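Local coordinates for SnoaL-like domain-containing protein (Burkholderia thailandensis E264, PDB 3H3H), which is of unknown function but belongs to the SnoaL-like family of the NTF2 clan, whose cone-shaped fold commonly encloses a pocket for small molecules, at residues H92-V104 with D110-G122. Numbering follows the deposited sequence.
Sequences HYRGAKGRLALEV and DRRVVKALAHYAG
L100 and V104 pair with A121 and L117 in the antiparallel C-terminal hairpin, where strand 100-107 lies beside strand 113-121 within the curved sheet. Backbone bonds join these pairs at both ends of the contact; V104 N donates to L117 O over 2.9 Å. L102 N donates to H119 O, while L102 O takes a side-chain bond from H119 ND1, 2.8 Å long and close to the imidazole plane. With H119 CG beside the backbone N and anti to the carbonyl carbon (chi1 -56°), the ring leans toward strand 100-107 and ND1 reaches the L102 carbonyl. CE1 of this ring then lies 4.0 Å from V104 CG2, and its NE2 hydrogen-bonds to OG of S88 of the second subunit, so one histidine ties hairpin to dimer interface. Small A121 and branched L100 suit this same face, packing on T82 and A81 of that subunit.

The other face carries A101, E103, A118 and Y120. A101 is small enough to fit between two tyrosines: its CB sits over the centre of the Y93 ring and 3.7 Å from Y120 CE1. Y93 OH donates to E103 OE2 over 2.6 Å on the syn side, and water 1 bridges the two tyrosine hydroxyls. Water 2 links E103 OE2 to H119 N, giving the buried carboxylate a second donor. Y120 OH also hydrogen-bonds an unidentified ligand, probably from the crystallisation liquor. Independently of that ligand, the family fold suggests that this face lines the pocket expected on the concave side of an NTF2-like alpha+beta cone.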
# COMPACT_ATOMS: atom_id res chain seq x y z
N HIS B 92 -8.02 0.67 -2.53
CA HIS B 92 -8.01 -0.32 -3.59
C HIS B 92 -9.17 0.08 -4.46
O HIS B 92 -10.30 0.24 -4.00
CB HIS B 92 -8.13 -1.70 -2.96
CG HIS B 92 -8.18 -2.83 -3.92
ND1 HIS B 92 -7.33 -2.92 -5.01
CD2 HIS B 92 -8.96 -3.93 -3.95
CE1 HIS B 92 -7.60 -4.03 -5.67
NE2 HIS B 92 -8.56 -4.68 -5.03
N TYR B 93 -8.89 0.25 -5.74
CA TYR B 93 -9.91 0.71 -6.65
C TYR B 93 -9.62 0.26 -8.05
O TYR B 93 -8.55 -0.30 -8.33
CB TYR B 93 -9.99 2.24 -6.59
CG TYR B 93 -8.78 2.99 -7.10
CD1 TYR B 93 -7.72 3.27 -6.27
CD2 TYR B 93 -8.73 3.53 -8.39
CE1 TYR B 93 -6.66 4.01 -6.73
CE2 TYR B 93 -7.68 4.26 -8.83
CZ TYR B 93 -6.65 4.53 -8.01
OH TYR B 93 -5.58 5.29 -8.47
N ARG B 94 -10.64 0.34 -8.89
CA ARG B 94 -10.49 0.07 -10.29
C ARG B 94 -10.34 1.37 -11.04
O ARG B 94 -11.19 2.25 -10.93
CB ARG B 94 -11.71 -0.71 -10.76
CG ARG B 94 -11.63 -1.08 -12.23
CD ARG B 94 -12.77 -2.06 -12.51
NE ARG B 94 -12.74 -2.56 -13.88
CZ ARG B 94 -13.33 -1.98 -14.90
NH1 ARG B 94 -14.04 -0.86 -14.75
NH2 ARG B 94 -13.23 -2.54 -16.10
N GLY B 95 -9.21 1.47 -11.75
CA GLY B 95 -8.76 2.68 -12.43
C GLY B 95 -9.59 3.06 -13.62
O GLY B 95 -10.52 2.36 -14.05
N ALA B 96 -9.24 4.25 -14.13
CA ALA B 96 -9.94 4.88 -15.26
C ALA B 96 -10.06 3.96 -16.48
O ALA B 96 -11.04 4.06 -17.21
CB ALA B 96 -9.26 6.14 -15.64
N LYS B 97 -9.08 3.06 -16.68
CA LYS B 97 -9.09 2.16 -17.84
C LYS B 97 -9.23 0.68 -17.47
O LYS B 97 -8.91 -0.22 -18.25
CB LYS B 97 -7.83 2.41 -18.68
CG LYS B 97 -7.70 3.89 -19.14
CD LYS B 97 -8.86 4.27 -20.00
CE LYS B 97 -8.69 5.65 -20.60
NZ LYS B 97 -9.85 5.90 -21.48
N GLY B 98 -9.71 0.43 -16.26
CA GLY B 98 -10.01 -0.93 -15.86
C GLY B 98 -8.86 -1.62 -15.16
O GLY B 98 -8.96 -2.76 -14.76
N ARG B 99 -7.72 -0.94 -15.03
CA ARG B 99 -6.66 -1.53 -14.27
C ARG B 99 -7.09 -1.59 -12.82
O ARG B 99 -7.82 -0.71 -12.33
CB ARG B 99 -5.42 -0.64 -14.22
CG ARG B 99 -4.70 -0.41 -15.50
CD ARG B 99 -3.60 0.63 -15.21
NE ARG B 99 -2.81 0.79 -16.41
CZ ARG B 99 -2.98 1.70 -17.38
NH1 ARG B 99 -3.93 2.65 -17.34
NH2 ARG B 99 -2.17 1.64 -18.42
N LEU B 100 -6.57 -2.59 -12.15
CA LEU B 100 -6.72 -2.69 -10.72
C LEU B 100 -5.64 -1.83 -10.10
O LEU B 100 -4.49 -1.83 -10.53
CB LEU B 100 -6.59 -4.11 -10.28
CG LEU B 100 -7.22 -4.54 -8.98
CD1 LEU B 100 -8.76 -4.29 -8.93
CD2 LEU B 100 -6.86 -6.03 -8.72
N ALA B 101 -6.02 -1.10 -9.07
CA ALA B 101 -5.15 -0.16 -8.43
C ALA B 101 -5.18 -0.28 -6.93
O ALA B 101 -6.17 -0.63 -6.30
CB ALA B 101 -5.56 1.30 -8.80
N LEU B 102 -4.07 0.10 -6.35
CA LEU B 102 -3.91 0.11 -4.91
C LEU B 102 -2.93 1.24 -4.58
O LEU B 102 -1.73 1.21 -4.88
CB LEU B 102 -3.37 -1.21 -4.39
CG LEU B 102 -3.23 -1.39 -2.89
CD1 LEU B 102 -2.31 -0.42 -2.14
CD2 LEU B 102 -4.64 -1.32 -2.23
N GLU B 103 -3.49 2.31 -4.00
CA GLU B 103 -2.76 3.51 -3.72
C GLU B 103 -2.63 3.66 -2.23
O GLU B 103 -3.62 3.63 -1.51
CB GLU B 103 -3.48 4.71 -4.39
CG GLU B 103 -2.61 5.87 -4.72
CD GLU B 103 -3.01 6.52 -6.04
OE1 GLU B 103 -2.95 7.76 -6.13
OE2 GLU B 103 -3.51 5.84 -6.96
N VAL B 104 -1.40 3.88 -1.77
CA VAL B 104 -1.12 4.01 -0.37
C VAL B 104 -0.85 5.49 -0.10
O VAL B 104 -0.02 6.13 -0.80
CB VAL B 104 0.10 3.21 0.01
CG1 VAL B 104 0.38 3.41 1.49
CG2 VAL B 104 -0.15 1.68 -0.28
N ASP B 110 -1.02 17.45 9.80
CA ASP B 110 -2.27 18.18 9.49
C ASP B 110 -3.36 17.28 8.88
O ASP B 110 -4.32 17.80 8.30
CB ASP B 110 -1.97 19.37 8.55
N ARG B 111 -3.21 15.96 8.96
CA ARG B 111 -4.15 15.02 8.31
C ARG B 111 -4.22 15.12 6.74
O ARG B 111 -5.25 14.80 6.11
CB ARG B 111 -5.54 15.22 8.88
N ARG B 112 -3.19 15.64 6.11
CA ARG B 112 -3.13 15.64 4.68
C ARG B 112 -2.04 14.69 4.22
O ARG B 112 -1.17 14.28 5.00
CB ARG B 112 -2.93 17.04 4.13
CG ARG B 112 -4.04 17.93 4.54
CD ARG B 112 -4.27 19.00 3.57
NE ARG B 112 -3.19 19.94 3.49
CZ ARG B 112 -3.21 20.97 2.64
NH1 ARG B 112 -2.19 21.80 2.62
NH2 ARG B 112 -4.25 21.16 1.81
N VAL B 113 -2.12 14.30 2.96
CA VAL B 113 -1.24 13.30 2.39
C VAL B 113 0.13 13.91 2.10
O VAL B 113 0.24 14.91 1.35
CB VAL B 113 -1.80 12.72 1.11
CG1 VAL B 113 -0.79 11.67 0.49
CG2 VAL B 113 -3.13 12.05 1.36
N VAL B 114 1.15 13.33 2.71
CA VAL B 114 2.51 13.80 2.52
C VAL B 114 3.25 12.92 1.52
O VAL B 114 4.28 13.33 0.98
CB VAL B 114 3.27 13.88 3.85
CG1 VAL B 114 2.63 14.93 4.74
CG2 VAL B 114 3.43 12.52 4.57
N LYS B 115 2.77 11.68 1.33
CA LYS B 115 3.42 10.74 0.45
C LYS B 115 2.36 9.75 -0.07
O LYS B 115 1.61 9.20 0.72
CB LYS B 115 4.54 9.96 1.13
CG LYS B 115 5.30 9.05 0.21
CD LYS B 115 6.51 8.46 0.94
CE LYS B 115 7.44 7.67 0.04
NZ LYS B 115 8.87 7.74 0.48
N ALA B 116 2.34 9.50 -1.36
CA ALA B 116 1.41 8.53 -1.94
C ALA B 116 2.17 7.69 -2.92
O ALA B 116 3.08 8.19 -3.57
CB ALA B 116 0.18 9.19 -2.60
N LEU B 117 1.82 6.39 -2.97
CA LEU B 117 2.49 5.43 -3.87
C LEU B 117 1.39 4.63 -4.55
O LEU B 117 0.53 4.06 -3.91
CB LEU B 117 3.34 4.44 -3.08
CG LEU B 117 4.37 4.97 -2.12
CD1 LEU B 117 3.70 5.43 -0.80
CD2 LEU B 117 5.38 3.82 -1.88
N ALA B 118 1.44 4.59 -5.89
CA ALA B 118 0.48 3.91 -6.69
C ALA B 118 1.01 2.51 -7.04
O ALA B 118 2.22 2.31 -7.26
CB ALA B 118 0.20 4.70 -7.94
N HIS B 119 0.09 1.56 -7.17
CA HIS B 119 0.39 0.20 -7.55
C HIS B 119 -0.71 -0.24 -8.47
O HIS B 119 -1.88 0.11 -8.26
CB HIS B 119 0.36 -0.75 -6.36
CG HIS B 119 1.26 -0.37 -5.23
ND1 HIS B 119 0.96 0.65 -4.35
CD2 HIS B 119 2.41 -0.94 -4.79
CE1 HIS B 119 1.97 0.78 -3.50
NE2 HIS B 119 2.84 -0.21 -3.71
N TYR B 120 -0.36 -1.03 -9.49
CA TYR B 120 -1.35 -1.52 -10.44
C TYR B 120 -1.18 -2.96 -10.84
O TYR B 120 -0.09 -3.53 -10.70
CB TYR B 120 -1.20 -0.69 -11.74
CG TYR B 120 -1.50 0.75 -11.56
CD1 TYR B 120 -2.82 1.17 -11.48
CD2 TYR B 120 -0.50 1.70 -11.45
CE1 TYR B 120 -3.12 2.44 -11.30
CE2 TYR B 120 -0.83 3.03 -11.26
CZ TYR B 120 -2.13 3.37 -11.21
OH TYR B 120 -2.47 4.66 -11.02
N ALA B 121 -2.27 -3.54 -11.34
CA ALA B 121 -2.25 -4.82 -12.02
C ALA B 121 -3.32 -4.84 -13.12
O ALA B 121 -4.26 -3.99 -13.16
CB ALA B 121 -2.50 -5.90 -11.05
N GLY B 122 -3.20 -5.80 -14.01
CA GLY B 122 -4.24 -6.12 -14.96
C GLY B 122 -4.08 -5.27 -16.18
O GLY B 122 -5.03 -5.16 -16.99
OXT GLY B 122 -2.99 -4.71 -16.37
O HOH W 1 -5.13 5.53 -11.16
O HOH W 2 -2.69 3.11 -7.45